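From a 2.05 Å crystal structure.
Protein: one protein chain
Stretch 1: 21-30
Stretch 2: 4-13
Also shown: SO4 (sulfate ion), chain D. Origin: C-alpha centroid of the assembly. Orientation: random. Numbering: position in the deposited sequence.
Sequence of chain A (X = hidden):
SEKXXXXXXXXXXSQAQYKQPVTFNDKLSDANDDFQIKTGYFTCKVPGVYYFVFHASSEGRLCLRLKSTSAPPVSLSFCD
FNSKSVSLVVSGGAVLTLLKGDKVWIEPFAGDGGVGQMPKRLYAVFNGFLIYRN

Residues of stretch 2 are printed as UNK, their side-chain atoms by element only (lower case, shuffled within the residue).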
# COMPACT_ATOMS: atom_id res chain seq x y z
N PRO A 21 19.71 6.93 0.24
CA PRO A 21 18.35 7.11 -0.27
C PRO A 21 18.20 6.63 -1.71
O PRO A 21 19.05 6.90 -2.56
CB PRO A 21 18.13 8.63 -0.20
CG PRO A 21 19.01 9.06 0.94
CD PRO A 21 20.21 8.14 0.93
N VAL A 22 17.12 5.90 -1.97
CA VAL A 22 16.81 5.51 -3.35
C VAL A 22 16.57 6.77 -4.16
O VAL A 22 15.81 7.65 -3.73
CB VAL A 22 15.53 4.66 -3.42
CG1 VAL A 22 15.20 4.31 -4.89
CG2 VAL A 22 15.68 3.39 -2.58
N THR A 23 17.23 6.87 -5.31
CA THR A 23 16.98 7.99 -6.22
C THR A 23 16.08 7.54 -7.38
O THR A 23 15.95 6.33 -7.64
CB THR A 23 18.30 8.65 -6.72
OG1 THR A 23 19.06 7.69 -7.46
CG2 THR A 23 19.14 9.14 -5.53
N PHE A 24 15.43 8.49 -8.04
CA PHE A 24 14.39 8.16 -9.02
C PHE A 24 14.65 8.89 -10.34
O PHE A 24 15.23 9.96 -10.34
CB PHE A 24 13.01 8.55 -8.46
CG PHE A 24 12.67 7.89 -7.13
CD1 PHE A 24 13.10 8.45 -5.93
CD2 PHE A 24 11.93 6.71 -7.09
CE1 PHE A 24 12.79 7.85 -4.71
CE2 PHE A 24 11.63 6.10 -5.87
CZ PHE A 24 12.06 6.66 -4.68
N ASN A 25 14.23 8.31 -11.47
CA ASN A 25 14.46 8.95 -12.77
C ASN A 25 13.19 9.39 -13.51
O ASN A 25 13.25 9.81 -14.66
CB ASN A 25 15.34 8.07 -13.69
CG ASN A 25 14.70 6.75 -14.03
OD1 ASN A 25 14.01 6.14 -13.20
ND2 ASN A 25 14.93 6.27 -15.24
N ASP A 26 12.04 9.30 -12.84
CA ASP A 26 10.79 9.76 -13.43
C ASP A 26 9.85 10.31 -12.37
O ASP A 26 9.55 9.64 -11.38
CB ASP A 26 10.10 8.62 -14.20
CG ASP A 26 9.03 9.12 -15.15
OD1 ASP A 26 8.58 10.29 -15.01
OD2 ASP A 26 8.62 8.34 -16.04
N LYS A 27 9.40 11.55 -12.56
CA LYS A 27 8.46 12.16 -11.62
C LYS A 27 7.06 12.15 -12.24
O LYS A 27 6.79 12.83 -13.23
CB LYS A 27 8.91 13.59 -11.26
CG LYS A 27 8.10 14.27 -10.17
CD LYS A 27 8.53 15.73 -9.97
CE LYS A 27 9.85 15.83 -9.22
NZ LYS A 27 9.89 17.04 -8.33
N LEU A 28 6.17 11.35 -11.66
CA LEU A 28 4.81 11.20 -12.16
C LEU A 28 3.92 12.35 -11.70
O LEU A 28 3.11 12.88 -12.47
CB LEU A 28 4.23 9.86 -11.71
CG LEU A 28 4.45 8.66 -12.63
CD1 LEU A 28 5.85 8.63 -13.23
CD2 LEU A 28 4.17 7.37 -11.88
N SER A 29 4.07 12.72 -10.45
CA SER A 29 3.36 13.79 -9.86
C SER A 29 4.20 14.35 -8.79
O SER A 29 4.99 13.68 -8.23
CB SER A 29 2.07 13.31 -9.25
OG SER A 29 1.24 12.86 -10.23
N ASP A 30 4.04 15.63 -8.56
CA ASP A 30 4.59 16.31 -7.41
C ASP A 30 3.94 17.68 -7.23
O ASP A 30 4.49 18.69 -7.59
CB ASP A 30 6.10 16.40 -7.49
CG ASP A 30 6.72 17.02 -6.27
OD1 ASP A 30 6.03 17.37 -5.36
OD2 ASP A 30 7.91 17.15 -6.24
N UNK A 4 0.53 19.13 -0.89
CA UNK A 4 1.57 18.15 -1.24
C UNK A 4 1.02 16.78 -1.62
O UNK A 4 0.19 16.22 -0.89
c UNK A 4 2.25 19.40 0.69
c UNK A 4 2.37 18.03 0.05
c UNK A 4 0.84 19.84 0.37
N UNK A 5 1.49 16.27 -2.76
CA UNK A 5 1.12 14.96 -3.29
C UNK A 5 2.16 14.62 -4.34
O UNK A 5 2.35 15.39 -5.29
c UNK A 5 -0.26 15.00 -3.94
N UNK A 6 2.82 13.48 -4.19
CA UNK A 6 3.83 13.08 -5.16
C UNK A 6 3.80 11.59 -5.50
O UNK A 6 3.32 10.76 -4.72
c UNK A 6 6.86 10.53 -2.85
c UNK A 6 6.67 10.89 -1.52
c UNK A 6 6.02 12.09 -1.21
c UNK A 6 5.57 12.92 -2.24
c UNK A 6 5.75 12.56 -3.57
c UNK A 6 6.41 11.37 -3.86
c UNK A 6 5.24 13.45 -4.67
N UNK A 7 4.33 11.28 -6.68
CA UNK A 7 4.52 9.91 -7.12
C UNK A 7 5.78 9.90 -7.98
O UNK A 7 5.83 10.54 -9.05
c UNK A 7 3.31 9.45 -7.92
o UNK A 7 3.48 8.10 -8.33
N UNK A 8 6.80 9.18 -7.52
CA UNK A 8 8.08 9.12 -8.23
C UNK A 8 8.46 7.68 -8.56
O UNK A 8 8.19 6.76 -7.79
c UNK A 8 8.97 11.32 -7.39
c UNK A 8 9.28 9.25 -6.00
c UNK A 8 9.21 9.82 -7.43
N UNK A 9 9.08 7.50 -9.73
CA UNK A 9 9.40 6.17 -10.24
C UNK A 9 10.89 5.98 -10.47
O UNK A 9 11.59 6.87 -10.96
c UNK A 9 8.63 5.94 -11.56
c UNK A 9 8.32 4.94 -13.83
c UNK A 9 9.02 4.78 -12.49
c UNK A 9 8.71 3.42 -11.89
N UNK A 10 11.39 4.80 -10.10
CA UNK A 10 12.76 4.44 -10.42
C UNK A 10 12.71 3.24 -11.34
O UNK A 10 12.22 2.18 -10.95
c UNK A 10 18.18 3.40 -8.62
c UNK A 10 15.75 3.08 -8.29
n UNK A 10 18.10 4.62 -8.09
c UNK A 10 13.55 4.05 -9.16
n UNK A 10 19.34 2.93 -9.03
n UNK A 10 17.08 2.65 -8.71
c UNK A 10 15.00 3.66 -9.49
N UNK A 11 13.19 3.43 -12.58
CA UNK A 11 13.28 2.35 -13.56
C UNK A 11 14.52 2.56 -14.41
O UNK A 11 14.47 3.28 -15.41
c UNK A 11 11.99 1.06 -15.34
o UNK A 11 12.56 0.02 -15.01
n UNK A 11 11.31 1.16 -16.47
c UNK A 11 12.03 2.30 -14.45
N UNK A 12 15.63 1.96 -14.00
CA UNK A 12 16.93 2.23 -14.61
C UNK A 12 17.90 1.06 -14.44
O UNK A 12 17.66 0.15 -13.63
o UNK A 12 19.22 5.15 -11.99
c UNK A 12 17.53 3.52 -14.04
c UNK A 12 17.99 4.93 -11.97
o UNK A 12 17.17 5.74 -11.49
c UNK A 12 17.49 3.60 -12.52
N UNK A 13 18.98 1.10 -15.21
CA UNK A 13 19.99 0.04 -15.20
C UNK A 13 20.91 0.17 -13.99
O UNK A 13 21.44 -0.81 -13.50
c UNK A 13 20.82 0.04 -16.52
o UNK A 13 19.93 -0.06 -17.65
c UNK A 13 21.82 -1.13 -16.58
S SO4 D . 20.32 4.02 -16.96
O1 SO4 D . 20.04 5.45 -17.09
O2 SO4 D . 20.91 3.75 -15.65
O3 SO4 D . 19.07 3.26 -17.07
O4 SO4 D . 21.24 3.57 -18.01
O HOH W 1 4.18 17.72 -3.58
O HOH W 2 18.08 7.82 -10.25

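Position 4 has three side-chain carbons closing a ring onto the backbone N. It makes no contact with stretch 1. This is Pro4.

Position 5 carries one carbon, the mark of alanine. Ala5 touches stretch 1 through its backbone: its O accepts a CA-H...O contact from Asp30 CA at 3.2 Å. Water 1 bridges Ala5 N (3.2 Å) and Asp30 OD1 (2.6 Å).

Position 6 has one carbon followed by a ring of six carbons, with no hydroxyl. It is Phe6. Its CA lies 4.0 Å from Asp30 CA, but the end of its side chain leads away from stretch 1.

Position 7 has one carbon and one oxygen, so it is Ser7. Its backbone pairs with Ser29: Ser7 N donates to Ser29 O at 2.9 Å, and Ser29 N donates to Ser7 O at 3.1 Å. Ser7 OG lies 3.7 Å from Leu28 CD2.

Position 8 has one carbon carrying two more. This is Val8. Its CG2 sits over the face of the Phe24 ring, 3.7 Å from the ring centroid, in a CH-pi contact.

Position 9 has four carbons, forked at the second, which identifies Leu9. Its CB lies 4.2 Å from Leu28 CD1. Its N donates to Asp26 O at 2.7 Å.

Position 10 has three carbons, a nitrogen, then a carbon carrying two nitrogens. That guanidinium makes it Arg10. The extended chain passes Val22, with Arg10 CD 3.7 Å from Val22 CG1, and Arg10 NH1 donates to Thr23 O at 2.8 Å.

Position 11 has two carbons, the second carrying one oxygen and one nitrogen. This amide is Asn11. Its backbone is held by the Asn25 side chain: Asn11 N donates to Asn25 OD1 at 2.9 Å, and Asn25 ND2 donates to Asn11 O at 3.0 Å.

Position 12 has three carbons, the third carrying two oxygens: Glu12. Water 2 links Glu12 OE2 (2.6 Å) to Thr23 OG1 (3.0 Å).

Position 13 has one carbon carrying an oxygen and a carbon: Thr13. It is out of reach of stretch 1. Thr13 N donates to sulfate O3 at 2.9 Å.

The contact is an antiparallel strand pairing that buries 793 Å². A beta bulge shifts the register between Lys27 and Ser29. There Ser7 O accepts from both Ser29 N and Leu28 N, the latter at 2.8 Å. Beyond the paired strands, side chains take over: the Asn25 amide binds backbone, and the Arg10 guanidinium reaches a carbonyl.

Stretch 2 (4-13) PAFSVLRNET
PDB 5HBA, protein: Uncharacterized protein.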